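Local coordinates for protein probable enoyl-CoA hydratase/isomerase (Pseudomonas aeruginosa PAO1, PDB 5WYD) that probably acts as an enoyl-CoA hydratase or isomerase of the crotonase family and is implicated in making a diffusible signal factor, at residues Gly25-Ile30 with Leu206-Val211; Trp40-Leu45 with Ala91-Arg96; Glu103-Phe108 with Ala128-Ile133; Leu161-Gly166 with Gly228-Ala233; Arg213-Ala218 with Ala251-Glu256. The protein carries 1 engineered substitution. One frame throughout, in Å; residues are numbered along the deposited sequence.

Interaction 1: residues Gly25-Ile30 with Leu206-Val211; sequences GHTALI and LLAAKV
Thr27 and Ala208 meet without a flat group between them: neither offers a ring or a planar side chain, and nothing is stacked across the contact. The one ring in the two segments, the imidazole of His26, leads off from the helix and stacks with Tyr62. What remains is a methyl-to-methyl meeting of a strand and a helix. Thr27 CG2 presses on Ala208 CB at 3.4 Å, tighter than ordinary van der Waals contact for two carbons. The other branch of the threonine comes in alongside, with Thr27 OG1 3.6 Å from the same Ala208 CB and 3.8 Å from Ala208 O. With chi1 at -60°, CG2 stands anti to the backbone N and OG1 beside it, and both branches reach the one methyl. No hydrogen bond joins the segments, and Ala209 only borders the contact. Because the helix offers nothing larger than a methyl here, its backbone can come close, 6.5 Å from Thr27 CA to Ala208 CA. The Ala208 methyl also rests on Ala63 and Val65 of strand 63-68 and on Ile113 of strand 111-116, while Leu207 and Val211 reach Cys176 of a second subunit. Helix 200-211 thus lies on the face of the main mixed sheet, spanning strands 27-32, 63-68 and 111-116, in the helix-on-sheet layering of the crotonase fold.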
# COMPACT_ATOMS: atom_id res chain seq x y z
N GLY A 25 33.26 -25.08 1.44
CA GLY A 25 32.13 -25.77 0.82
C GLY A 25 31.37 -24.81 -0.07
O GLY A 25 31.94 -24.17 -0.96
N HIS A 26 30.05 -24.73 0.14
CA HIS A 26 29.19 -23.79 -0.57
C HIS A 26 28.98 -22.51 0.20
O HIS A 26 28.15 -21.70 -0.18
CB HIS A 26 27.85 -24.44 -0.90
CG HIS A 26 27.95 -25.56 -1.89
ND1 HIS A 26 27.81 -26.88 -1.54
CD2 HIS A 26 28.10 -25.54 -3.24
CE1 HIS A 26 27.92 -27.64 -2.62
NE2 HIS A 26 28.09 -26.85 -3.67
N THR A 27 29.67 -22.32 1.31
CA THR A 27 29.50 -21.14 2.13
C THR A 27 30.68 -20.21 1.88
O THR A 27 31.83 -20.66 1.86
CB THR A 27 29.39 -21.54 3.60
OG1 THR A 27 28.25 -22.40 3.74
CG2 THR A 27 29.19 -20.34 4.51
N ALA A 28 30.40 -18.94 1.63
CA ALA A 28 31.44 -17.95 1.40
C ALA A 28 31.60 -17.08 2.64
O ALA A 28 30.63 -16.46 3.09
CB ALA A 28 31.11 -17.08 0.19
N LEU A 29 32.82 -17.00 3.16
CA LEU A 29 33.13 -16.25 4.36
C LEU A 29 33.76 -14.91 4.01
O LEU A 29 34.83 -14.86 3.40
CB LEU A 29 34.08 -17.02 5.27
CG LEU A 29 34.64 -16.16 6.41
CD1 LEU A 29 33.56 -15.58 7.31
CD2 LEU A 29 35.66 -16.97 7.19
N ILE A 30 33.12 -13.85 4.47
CA ILE A 30 33.56 -12.48 4.26
C ILE A 30 33.88 -11.87 5.61
O ILE A 30 33.02 -11.84 6.49
CB ILE A 30 32.48 -11.64 3.58
CG1 ILE A 30 31.97 -12.41 2.37
CG2 ILE A 30 33.04 -10.30 3.26
CD1 ILE A 30 30.82 -11.72 1.68
N LEU A 206 28.87 -23.50 10.84
CA LEU A 206 28.13 -24.73 11.02
C LEU A 206 26.67 -24.51 10.65
O LEU A 206 26.11 -25.30 9.88
CB LEU A 206 28.32 -25.24 12.46
CG LEU A 206 27.61 -26.51 12.98
CD1 LEU A 206 26.13 -26.40 13.31
CD2 LEU A 206 27.78 -27.52 11.86
N LEU A 207 26.07 -23.40 11.10
CA LEU A 207 24.69 -23.13 10.73
C LEU A 207 24.59 -22.99 9.21
O LEU A 207 23.68 -23.56 8.59
CB LEU A 207 24.18 -21.85 11.40
CG LEU A 207 22.69 -21.42 11.32
CD1 LEU A 207 22.42 -20.21 12.23
CD2 LEU A 207 22.12 -21.17 9.96
N ALA A 208 25.56 -22.31 8.61
CA ALA A 208 25.55 -22.09 7.18
C ALA A 208 25.60 -23.40 6.42
O ALA A 208 25.01 -23.51 5.34
CB ALA A 208 26.74 -21.20 6.78
N ALA A 209 26.32 -24.39 6.96
CA ALA A 209 26.39 -25.67 6.29
C ALA A 209 25.01 -26.33 6.20
O ALA A 209 24.69 -26.96 5.19
CB ALA A 209 27.39 -26.57 7.01
N LYS A 210 24.18 -26.15 7.23
CA LYS A 210 22.86 -26.79 7.23
C LYS A 210 21.99 -26.32 6.07
O LYS A 210 21.18 -27.09 5.55
CB LYS A 210 22.15 -26.53 8.56
CG LYS A 210 22.82 -27.09 9.81
CD LYS A 210 22.04 -26.63 11.04
CE LYS A 210 22.66 -26.99 12.39
NZ LYS A 210 23.20 -28.37 12.50
N VAL A 211 22.14 -25.05 5.68
CA VAL A 211 21.38 -24.49 4.57
C VAL A 211 21.70 -25.24 3.30
O VAL A 211 20.85 -25.37 2.41
CB VAL A 211 21.76 -23.01 4.44
CG1 VAL A 211 21.38 -22.48 3.06
CG2 VAL A 211 21.22 -22.24 5.61

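Interaction 2: residues Trp40-Leu45 with Ala91-Arg96; sequences WDRDSL and AREMAR
Arg42 and Glu93 form the polar bridge between helices 42-57 and 88-106. The shorter bond of the salt bridge runs from Arg42 NH2 to Glu93 OE1 at 2.9 Å, with an N-H...O angle of 153°. The oxygen lies close to the guanidinium plane, yet the donor arrives from above the carboxylate, 84° out of its plane, and the two flat groups stand nearly perpendicular. Arg42 NH1 adds a weak bond of 3.4 Å to Glu93 OE2, an oxygen that also has a long, weak ion pair with Arg97. A bend at chi3 turns the arginine head toward the extended glutamate. Beside this pair Met94 folds back on itself, bent at chi2 and chi3: Met94 SD comes obliquely to within 3.3 Å of Arg42 NH2, and Met94 CE lies 3.6 Å from Arg42 CB. Leu45 CD1 reaches the same methyl, Met94 CE, more loosely at 4.4 Å. Asp41 caps helix 42-57: its OD1 accepts a weak bond from Asp43 N, and its OD2 has a salt bridge to Lys18. Arg92 and Arg96 form salt bridges with acids of a fourth subunit (Asp247 for both, Glu243 also for Arg96), while Arg96 NE pairs with Glu100 of its own helix. A buried Leu45-Met94 apolar contact thus accompanies a partly exposed salt bridge, held by one normal and one weak bond and so probably of modest directional strength.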
# COMPACT_ATOMS: atom_id res chain seq x y z
N TRP A 40 33.28 0.78 8.88
CA TRP A 40 33.05 0.79 7.44
C TRP A 40 33.72 1.95 6.73
O TRP A 40 33.83 3.05 7.27
CB TRP A 40 31.57 0.84 7.11
CG TRP A 40 30.94 -0.43 7.32
CD1 TRP A 40 30.16 -0.79 8.35
CD2 TRP A 40 31.08 -1.59 6.49
NE1 TRP A 40 29.77 -2.10 8.21
CE2 TRP A 40 30.33 -2.61 7.07
CE3 TRP A 40 31.77 -1.85 5.30
CZ2 TRP A 40 30.24 -3.88 6.51
CZ3 TRP A 40 31.68 -3.12 4.75
CH2 TRP A 40 30.93 -4.11 5.36
N ASP A 41 34.10 1.70 5.49
CA ASP A 41 34.78 2.66 4.65
C ASP A 41 34.13 2.61 3.28
O ASP A 41 33.42 1.66 2.94
CB ASP A 41 36.28 2.29 4.59
CG ASP A 41 37.12 3.24 3.78
OD1 ASP A 41 36.57 4.09 3.04
OD2 ASP A 41 38.37 3.12 3.87
N ARG A 42 34.34 3.67 2.50
CA ARG A 42 33.84 3.69 1.13
C ARG A 42 34.40 2.55 0.31
O ARG A 42 33.70 1.95 -0.51
CB ARG A 42 34.25 4.96 0.43
CG ARG A 42 34.18 4.79 -1.08
CD ARG A 42 34.76 5.97 -1.71
NE ARG A 42 34.11 7.17 -1.28
CZ ARG A 42 33.21 7.75 -2.02
NH1 ARG A 42 32.88 7.20 -3.21
NH2 ARG A 42 32.69 8.88 -1.55
N ASP A 43 35.70 2.31 0.45
CA ASP A 43 36.34 1.24 -0.29
C ASP A 43 35.69 -0.08 0.09
O ASP A 43 35.44 -0.94 -0.77
CB ASP A 43 37.86 1.23 0.00
CG ASP A 43 38.72 0.68 -1.16
OD1 ASP A 43 38.17 0.06 -2.10
OD2 ASP A 43 39.95 0.86 -1.13
N SER A 44 35.39 -0.24 1.38
CA SER A 44 34.72 -1.44 1.87
C SER A 44 33.28 -1.55 1.36
O SER A 44 32.86 -2.62 0.90
CB SER A 44 34.78 -1.45 3.40
OG SER A 44 34.26 -0.26 3.97
N LEU A 45 32.51 -0.45 1.39
CA LEU A 45 31.11 -0.52 1.00
C LEU A 45 30.91 -0.91 -0.46
O LEU A 45 30.02 -1.71 -0.78
CB LEU A 45 30.41 0.81 1.27
CG LEU A 45 30.25 1.16 2.75
CD1 LEU A 45 29.53 2.46 2.90
CD2 LEU A 45 29.46 0.08 3.40
N ALA A 91 28.40 13.56 2.82
CA ALA A 91 27.39 12.81 3.55
C ALA A 91 26.33 12.23 2.62
O ALA A 91 25.90 11.08 2.80
CB ALA A 91 26.72 13.70 4.60
N ARG A 92 25.87 13.01 1.65
CA ARG A 92 24.86 12.47 0.75
C ARG A 92 25.40 11.23 0.05
O ARG A 92 24.70 10.22 -0.06
CB ARG A 92 24.44 13.53 -0.27
CG ARG A 92 23.29 13.10 -1.20
CD ARG A 92 23.67 12.11 -2.30
NE ARG A 92 22.49 11.69 -3.04
CZ ARG A 92 22.49 10.81 -4.04
NH1 ARG A 92 23.61 10.22 -4.45
NH2 ARG A 92 21.33 10.51 -4.61
N GLU A 93 26.65 11.29 -0.41
CA GLU A 93 27.23 10.18 -1.15
C GLU A 93 27.40 8.96 -0.26
O GLU A 93 27.15 7.83 -0.69
CB GLU A 93 28.58 10.57 -1.75
CG GLU A 93 29.23 9.51 -2.65
CD GLU A 93 30.48 10.05 -3.28
OE1 GLU A 93 31.06 10.99 -2.70
OE2 GLU A 93 30.87 9.63 -4.39
N MET A 94 27.85 9.16 0.99
CA MET A 94 28.06 7.98 1.82
C MET A 94 26.72 7.37 2.23
O MET A 94 26.60 6.15 2.35
CB MET A 94 28.93 8.29 3.04
CG MET A 94 30.27 8.89 2.72
SD MET A 94 31.15 8.14 1.33
CE MET A 94 31.25 6.40 1.78
N ALA A 95 25.70 8.20 2.47
CA ALA A 95 24.40 7.63 2.79
C ALA A 95 23.91 6.70 1.67
O ALA A 95 23.33 5.64 1.94
CB ALA A 95 23.39 8.75 3.04
N ARG A 96 24.16 7.08 0.41
CA ARG A 96 23.77 6.25 -0.72
C ARG A 96 24.52 4.92 -0.69
O ARG A 96 23.92 3.85 -0.87
CB ARG A 96 24.03 7.02 -2.01
CG ARG A 96 23.65 6.35 -3.31
CD ARG A 96 22.16 6.33 -3.54
NE ARG A 96 21.88 5.50 -4.69
CZ ARG A 96 20.81 5.61 -5.46
NH1 ARG A 96 20.65 4.81 -6.49
NH2 ARG A 96 19.92 6.52 -5.19

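Interaction 3: residues Glu103-Phe108 with Ala128-Ile133; sequences EALRDF and ALACDI
Ala130, of helix 123-130, sits directly against Leu105 and Arg106, and the backbones touch: Arg106 CA and Ala130 CA are 4.8 Å apart. Along 128-133, Ala128 comes first and serves its own helix, its carbonyl O accepting from Cys131 N at 2.9 Å. Leu129 sends its side chain the other way, onto Leu190. Ala130 then does two things. Its CB meets Leu105 CD2 at 3.5 Å, a tight carbon pair, and its carbonyl O receives a CA-H...O contact from Arg106 CA at 3.2 Å, with an angle of 137° at the hydrogen. The small Ala130 side chain lets the backbones come this close. At Cys131 the CB points away from helix 88-106, yet the SG, placed beside the backbone N by chi1 of -50°, lies 3.5 Å from Leu105 CD2. One leucine branch therefore fills the corner between the Ala130 methyl and the sulfur. Asp132 N bonds to Ser112 OG of strand 111-116, and its OD1 makes a salt bridge with Lys171 of a second subunit. Ile133 begins the next strand, with backbone bonds to Ser112 and Ala114. Across the contact, the Arg106 tip leads away and holds Asp107 OD1 over the centre of its guanidinium face, 3.5 Å from Arg106 NH1, by charge alone. The whole junction lies near the middle of the chain: Leu105 also packs on Ile52 of helix 42-57 and Leu64 of strand 63-68, while Cys131 reaches Val66 of that strand and strand 111-116.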
# COMPACT_ATOMS: atom_id res chain seq x y z
N GLU A 103 21.49 -2.95 1.18
CA GLU A 103 20.38 -3.53 0.45
C GLU A 103 20.85 -4.70 -0.40
O GLU A 103 20.15 -5.70 -0.53
CB GLU A 103 19.73 -2.45 -0.38
CG GLU A 103 19.02 -1.43 0.47
CD GLU A 103 18.63 -0.25 -0.36
OE1 GLU A 103 18.00 0.69 0.15
OE2 GLU A 103 18.94 -0.31 -1.56
N ALA A 104 22.05 -4.58 -0.99
CA ALA A 104 22.58 -5.71 -1.75
C ALA A 104 22.76 -6.93 -0.86
O ALA A 104 22.41 -8.05 -1.26
CB ALA A 104 23.90 -5.32 -2.41
N LEU A 105 23.27 -6.73 0.36
CA LEU A 105 23.44 -7.85 1.28
C LEU A 105 22.10 -8.46 1.62
O LEU A 105 21.91 -9.68 1.54
CB LEU A 105 24.14 -7.35 2.55
CG LEU A 105 24.18 -8.28 3.77
CD1 LEU A 105 24.90 -9.57 3.42
CD2 LEU A 105 24.72 -7.60 5.06
N ARG A 106 21.12 -7.59 1.90
CA ARG A 106 19.77 -8.02 2.21
C ARG A 106 19.18 -8.79 1.05
O ARG A 106 18.30 -9.64 1.24
CB ARG A 106 18.93 -6.79 2.52
CG ARG A 106 17.46 -7.06 2.58
CD ARG A 106 16.71 -5.77 2.81
NE ARG A 106 16.85 -4.81 1.73
CZ ARG A 106 15.96 -4.67 0.76
NH1 ARG A 106 14.89 -5.43 0.75
NH2 ARG A 106 16.14 -3.76 -0.19
N ASP A 107 19.57 -8.46 -0.17
CA ASP A 107 19.07 -9.13 -1.34
C ASP A 107 19.93 -10.32 -1.79
O ASP A 107 19.71 -10.84 -2.88
CB ASP A 107 18.93 -8.13 -2.47
CG ASP A 107 17.83 -7.15 -2.22
OD1 ASP A 107 17.06 -7.35 -1.27
OD2 ASP A 107 17.75 -6.16 -2.98
N PHE A 108 20.93 -10.73 -1.00
CA PHE A 108 21.71 -11.89 -1.41
C PHE A 108 20.77 -13.08 -1.57
O PHE A 108 19.93 -13.33 -0.69
CB PHE A 108 22.81 -12.17 -0.38
CG PHE A 108 23.50 -13.49 -0.59
CD1 PHE A 108 23.91 -13.87 -1.84
CD2 PHE A 108 23.77 -14.33 0.47
CE1 PHE A 108 24.54 -15.08 -2.05
CE2 PHE A 108 24.40 -15.54 0.26
CZ PHE A 108 24.78 -15.91 -0.99
N ALA A 128 24.40 -5.84 10.44
CA ALA A 128 23.93 -7.12 10.95
C ALA A 128 22.48 -7.34 10.60
O ALA A 128 22.10 -8.42 10.14
CB ALA A 128 24.11 -7.15 12.47
N LEU A 129 21.68 -6.28 10.73
CA LEU A 129 20.26 -6.37 10.43
C LEU A 129 20.02 -6.77 8.98
O LEU A 129 19.10 -7.54 8.69
CB LEU A 129 19.62 -5.02 10.73
CG LEU A 129 19.54 -4.51 12.19
CD1 LEU A 129 18.95 -3.10 12.27
CD2 LEU A 129 18.72 -5.47 13.00
N ALA A 130 20.87 -6.27 8.07
CA ALA A 130 20.77 -6.58 6.64
C ALA A 130 20.90 -8.07 6.38
O ALA A 130 20.52 -8.53 5.30
CB ALA A 130 21.83 -5.80 5.87
N CYS A 131 21.63 -8.77 7.26
CA CYS A 131 21.79 -10.21 7.26
C CYS A 131 20.50 -10.91 7.70
O CYS A 131 19.75 -10.39 8.53
CB CYS A 131 22.90 -10.61 8.21
SG CYS A 131 24.35 -9.66 7.89
N ASP A 132 20.26 -12.10 7.14
CA ASP A 132 19.05 -12.83 7.51
C ASP A 132 19.06 -13.28 8.96
O ASP A 132 18.05 -13.14 9.67
CB ASP A 132 18.86 -14.05 6.62
CG ASP A 132 18.79 -13.70 5.18
OD1 ASP A 132 18.22 -12.64 4.83
OD2 ASP A 132 19.28 -14.51 4.39
N ILE A 133 20.16 -13.84 9.44
CA ILE A 133 20.18 -14.44 10.77
C ILE A 133 21.36 -13.87 11.53
O ILE A 133 22.43 -13.62 10.97
CB ILE A 133 20.31 -15.98 10.67
CG1 ILE A 133 19.31 -16.50 9.66
CG2 ILE A 133 20.02 -16.63 12.02
CD1 ILE A 133 19.44 -17.97 9.37

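Interaction 4: residues Leu161-Gly166 with Gly228-Ala233; sequences LPWLVG and GARERA
Trp163 carries this contact, a packing of helix 157-176 against the short, weakly bonded helical turn 228-231 in the crotonase fold, where it reaches Ala229 and Arg230. The tight part is around the benzene half of the indole. Ala229 CB comes in at the ring edge, in its plane, 3.7 Å from Trp163 CZ2. Over one face lies Arg230 CG, 3.5 Å above the plane and displaced outward, so it is the arginine's aliphatic CG that lies over the ring's rim. With CG anti to the backbone N (chi1 -163°), the indole stands out from its helix far enough to bridge backbones whose nearest CA atoms, those of Trp163 and Arg230, are 8.9 Å apart. Toward the polar ends the fit is looser: the guanidinium is turned 71° from the ring, and no hydrogen bond links the two segments. Both polar ends go instead to one acid, Glu167 of a second subunit, which accepts from the indole N-H and forms a salt bridge with Arg230 NH2. On the exposed side Glu231 points away and bonds to Asn235 of a third subunit. Trp163 NE1 and Arg230 NE, each with its hydrogen bond elsewhere and none to the other, are 3.8 Å apart.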
# COMPACT_ATOMS: atom_id res chain seq x y z
N LEU A 161 15.49 -2.01 12.52
CA LEU A 161 15.38 -2.30 13.95
C LEU A 161 13.95 -2.48 14.47
O LEU A 161 13.68 -3.50 15.12
CB LEU A 161 16.08 -1.20 14.76
CG LEU A 161 16.20 -1.38 16.27
CD1 LEU A 161 16.97 -2.65 16.55
CD2 LEU A 161 16.80 -0.21 17.06
N PRO A 162 12.98 -1.59 14.18
CA PRO A 162 11.61 -1.82 14.71
C PRO A 162 10.98 -3.07 14.14
O PRO A 162 10.04 -3.61 14.73
CB PRO A 162 10.84 -0.57 14.25
CG PRO A 162 11.60 -0.10 13.07
CD PRO A 162 13.03 -0.41 13.32
N TRP A 163 11.38 -3.43 12.92
CA TRP A 163 10.88 -4.64 12.26
C TRP A 163 11.26 -5.85 13.08
O TRP A 163 10.40 -6.66 13.44
CB TRP A 163 11.43 -4.71 10.82
CG TRP A 163 10.76 -5.65 9.80
CD1 TRP A 163 11.24 -6.86 9.33
CD2 TRP A 163 9.52 -5.44 9.11
NE1 TRP A 163 10.37 -7.40 8.41
CE2 TRP A 163 9.31 -6.55 8.26
CE3 TRP A 163 8.56 -4.43 9.15
CZ2 TRP A 163 8.17 -6.66 7.45
CZ3 TRP A 163 7.44 -4.55 8.33
CH2 TRP A 163 7.26 -5.64 7.49
N LEU A 164 12.54 -5.98 13.44
CA LEU A 164 12.95 -7.13 14.23
C LEU A 164 12.41 -7.06 15.66
O LEU A 164 11.80 -8.01 16.15
CB LEU A 164 14.47 -7.25 14.24
CG LEU A 164 15.00 -8.00 13.02
CD1 LEU A 164 16.49 -8.17 13.15
CD2 LEU A 164 14.33 -9.35 12.82
N VAL A 165 12.59 -5.93 16.35
CA VAL A 165 12.38 -5.90 17.79
C VAL A 165 11.12 -5.15 18.21
O VAL A 165 10.83 -5.07 19.41
CB VAL A 165 13.61 -5.31 18.51
CG1 VAL A 165 14.87 -6.04 18.01
CG2 VAL A 165 13.69 -3.80 18.36
N GLY A 166 10.37 -4.58 17.28
CA GLY A 166 9.22 -3.80 17.67
C GLY A 166 9.60 -2.35 17.89
O GLY A 166 10.76 -1.99 18.06
N GLY A 228 8.77 -10.39 1.51
CA GLY A 228 7.77 -9.67 0.76
C GLY A 228 7.02 -8.64 1.58
O GLY A 228 6.64 -7.58 1.06
N ALA A 229 6.82 -8.92 2.87
CA ALA A 229 6.06 -8.01 3.71
C ALA A 229 6.69 -6.63 3.75
O ALA A 229 5.98 -5.64 3.94
CB ALA A 229 5.92 -8.56 5.13
N ARG A 230 8.01 -6.55 3.64
CA ARG A 230 8.64 -5.23 3.65
C ARG A 230 8.17 -4.40 2.47
O ARG A 230 8.01 -3.19 2.58
CB ARG A 230 10.16 -5.32 3.62
CG ARG A 230 10.74 -6.29 4.56
CD ARG A 230 12.24 -6.22 4.52
NE ARG A 230 12.80 -7.19 5.44
CZ ARG A 230 14.09 -7.27 5.74
NH1 ARG A 230 14.95 -6.43 5.21
NH2 ARG A 230 14.51 -8.21 6.58
N GLU A 231 8.08 -5.01 1.30
CA GLU A 231 7.59 -4.29 0.14
C GLU A 231 6.09 -4.02 0.22
O GLU A 231 5.62 -2.94 -0.16
CB GLU A 231 7.98 -5.07 -1.12
CG GLU A 231 9.48 -5.07 -1.35
CD GLU A 231 10.02 -3.70 -1.73
OE1 GLU A 231 11.26 -3.59 -1.89
OE2 GLU A 231 9.22 -2.75 -1.87
N ARG A 232 5.32 -4.99 0.71
CA ARG A 232 3.87 -4.92 0.64
C ARG A 232 3.23 -5.73 1.76
O ARG A 232 3.88 -6.52 2.44
CB ARG A 232 3.41 -5.45 -0.72
CG ARG A 232 1.98 -5.17 -1.09
CD ARG A 232 1.86 -5.49 -2.50
NE ARG A 232 2.30 -6.87 -2.80
CZ ARG A 232 2.76 -7.27 -3.98
NH1 ARG A 232 2.90 -6.41 -4.92
NH2 ARG A 232 3.09 -8.53 -4.23
N ALA A 233 1.93 -5.57 1.90
CA ALA A 233 1.17 -6.28 2.90
C ALA A 233 1.32 -7.78 2.69
O ALA A 233 1.33 -8.24 1.54
CB ALA A 233 -0.28 -5.88 2.75

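Interaction 5: residues Arg213-Ala218 with Ala251-Glu256; sequences RQSPVA and AQDTRE
Asp253 reaches from the first turn of helix 252-262 to the start of helix 216-226, where Ser215 and Val217 meet it. Traced outward, its CB is 3.9 Å from Val217 CG1, a plain apolar touch. Its CG, set anti to the backbone N by chi1 of -172°, carries the carboxylate forward and lies 3.6 Å from the same methyl. At the tip, Asp253 OD2 is the busy oxygen: it accepts a weak hydrogen bond from Ser215 OG at 3.0 Å, and Val217 CG1 crowds it at 3.0 Å too, with the ring carbon Pro216 CD farther off at 3.9 Å. Asp253 OD1 stays on the serine side, 3.2 Å from Ser215 OG. The Val217 and Asp253 side chains run past one another, pointing opposite ways, and Val217 CG1, held between the backbone N and the carbonyl carbon, is the branch that makes the contact. As N-cap of helix 216-226, Ser215 also accepts through OG a weak but nearly straight capping bond from Ala218 N, 3.4 Å at 169°. Trp269 packs on Ser215, Pro216 and Asp253, and Thr254 rests on Gly150 of a second subunit. Lying near the start of helix 216-226, the carboxylate may be stabilised by the helix dipole. Serine at the N-cap followed by proline in the first turn is a classic helix start, here used where two of the C-terminal helices of the crotonase fold come together.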
# COMPACT_ATOMS: atom_id res chain seq x y z
N ARG A 213 21.76 -28.16 2.89
CA ARG A 213 21.00 -29.40 2.86
C ARG A 213 19.59 -29.20 2.30
O ARG A 213 18.83 -30.17 2.15
CB ARG A 213 20.89 -29.96 4.28
CG ARG A 213 22.11 -29.96 5.12
CD ARG A 213 21.73 -30.67 6.40
NE ARG A 213 21.73 -32.13 6.24
CZ ARG A 213 20.68 -32.89 5.90
NH1 ARG A 213 20.82 -34.20 5.79
NH2 ARG A 213 19.49 -32.34 5.67
N GLN A 214 19.21 -27.96 2.04
CA GLN A 214 17.96 -27.63 1.38
C GLN A 214 18.26 -27.23 -0.05
O GLN A 214 19.32 -26.69 -0.35
CB GLN A 214 17.27 -26.48 2.08
CG GLN A 214 16.66 -26.82 3.41
CD GLN A 214 17.72 -27.34 4.35
OE1 GLN A 214 17.91 -28.54 4.44
NE2 GLN A 214 18.44 -26.44 5.02
N SER A 215 17.28 -27.44 -0.91
CA SER A 215 17.44 -27.19 -2.34
C SER A 215 17.89 -25.76 -2.67
O SER A 215 17.18 -24.81 -2.34
CB SER A 215 16.12 -27.44 -3.04
OG SER A 215 16.20 -27.00 -4.37
N PRO A 216 18.97 -25.59 -3.46
CA PRO A 216 19.45 -24.23 -3.75
C PRO A 216 18.44 -23.41 -4.49
O PRO A 216 18.19 -22.26 -4.14
CB PRO A 216 20.66 -24.48 -4.65
CG PRO A 216 21.11 -25.83 -4.32
CD PRO A 216 19.87 -26.62 -4.01
N VAL A 217 17.82 -23.99 -5.52
CA VAL A 217 16.84 -23.25 -6.29
C VAL A 217 15.67 -22.85 -5.41
O VAL A 217 15.16 -21.73 -5.52
CB VAL A 217 16.40 -24.05 -7.52
CG1 VAL A 217 15.50 -25.22 -7.09
CG2 VAL A 217 15.70 -23.11 -8.47
N ALA A 218 15.22 -23.76 -4.54
CA ALA A 218 14.11 -23.41 -3.68
C ALA A 218 14.49 -22.24 -2.80
O ALA A 218 13.80 -21.21 -2.79
CB ALA A 218 13.71 -24.60 -2.82
N ALA A 251 10.57 -28.30 -12.20
CA ALA A 251 12.02 -28.40 -12.31
C ALA A 251 12.47 -29.75 -11.76
O ALA A 251 11.85 -30.28 -10.83
CB ALA A 251 12.74 -27.25 -11.60
N GLN A 252 13.56 -30.28 -12.33
CA GLN A 252 14.13 -31.54 -11.87
C GLN A 252 14.53 -31.47 -10.39
O GLN A 252 14.31 -32.43 -9.63
CB GLN A 252 15.34 -31.91 -12.74
CG GLN A 252 16.43 -30.83 -12.81
CD GLN A 252 17.66 -31.25 -13.60
OE1 GLN A 252 17.64 -32.23 -14.34
NE2 GLN A 252 18.74 -30.50 -13.44
N ASP A 253 15.12 -30.35 -9.97
CA ASP A 253 15.60 -30.19 -8.60
C ASP A 253 14.50 -30.48 -7.58
O ASP A 253 14.77 -31.05 -6.51
CB ASP A 253 16.18 -28.78 -8.46
CG ASP A 253 16.89 -28.55 -7.13
OD1 ASP A 253 16.89 -29.45 -6.26
OD2 ASP A 253 17.52 -27.48 -6.97
N THR A 254 13.27 -30.05 -7.87
CA THR A 254 12.14 -30.27 -6.97
C THR A 254 11.76 -31.75 -6.85
O THR A 254 11.46 -32.22 -5.74
CB THR A 254 10.99 -29.39 -7.45
OG1 THR A 254 10.96 -29.43 -8.89
CG2 THR A 254 11.23 -27.93 -7.01
N ARG A 255 11.79 -32.51 -7.96
CA ARG A 255 11.45 -33.94 -7.94
C ARG A 255 12.40 -34.73 -7.04
O ARG A 255 11.99 -35.72 -6.41
CB ARG A 255 11.46 -34.48 -9.37
CG ARG A 255 11.30 -35.99 -9.52
CD ARG A 255 11.61 -36.46 -10.94
NE ARG A 255 10.96 -35.66 -11.99
CZ ARG A 255 11.59 -34.75 -12.72
NH1 ARG A 255 12.87 -34.49 -12.53
NH2 ARG A 255 10.93 -34.08 -13.66
N GLU A 256 13.66 -34.31 -6.97
CA GLU A 256 14.62 -35.03 -6.15
C GLU A 256 14.25 -34.94 -4.67
O GLU A 256 14.23 -35.96 -3.96
CB GLU A 256 16.03 -34.48 -6.37
CG GLU A 256 16.97 -34.97 -5.30
CD GLU A 256 17.08 -36.50 -5.25
OE1 GLU A 256 16.64 -37.19 -6.20
OE2 GLU A 256 17.51 -37.01 -4.19

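Overall arrangement
The five contacts run through one crotonase-like chain. Interaction 3 lies near its centre, with interactions 1 and 4 about 15 and 13 Å away, centre to centre, and touching it: Leu207 meets Ile133, and Leu129 meets Leu161 and Leu164. Interactions 2 and 3 share helix 88-106, about 17 Å apart between centres. Along the chain, interactions 2 and 3 nest inside the loop closed by interaction 1, which crosses interaction 4; interaction 4 in turn crosses interaction 5. Interactions 2 and 5 are farthest apart, about 38 Å between centres. Interactions 1, 3, 4 and 5 all touch the second subunit, so much of this network lies next to subunit interfaces; interactions 2, 3 and 4 also meet a third subunit.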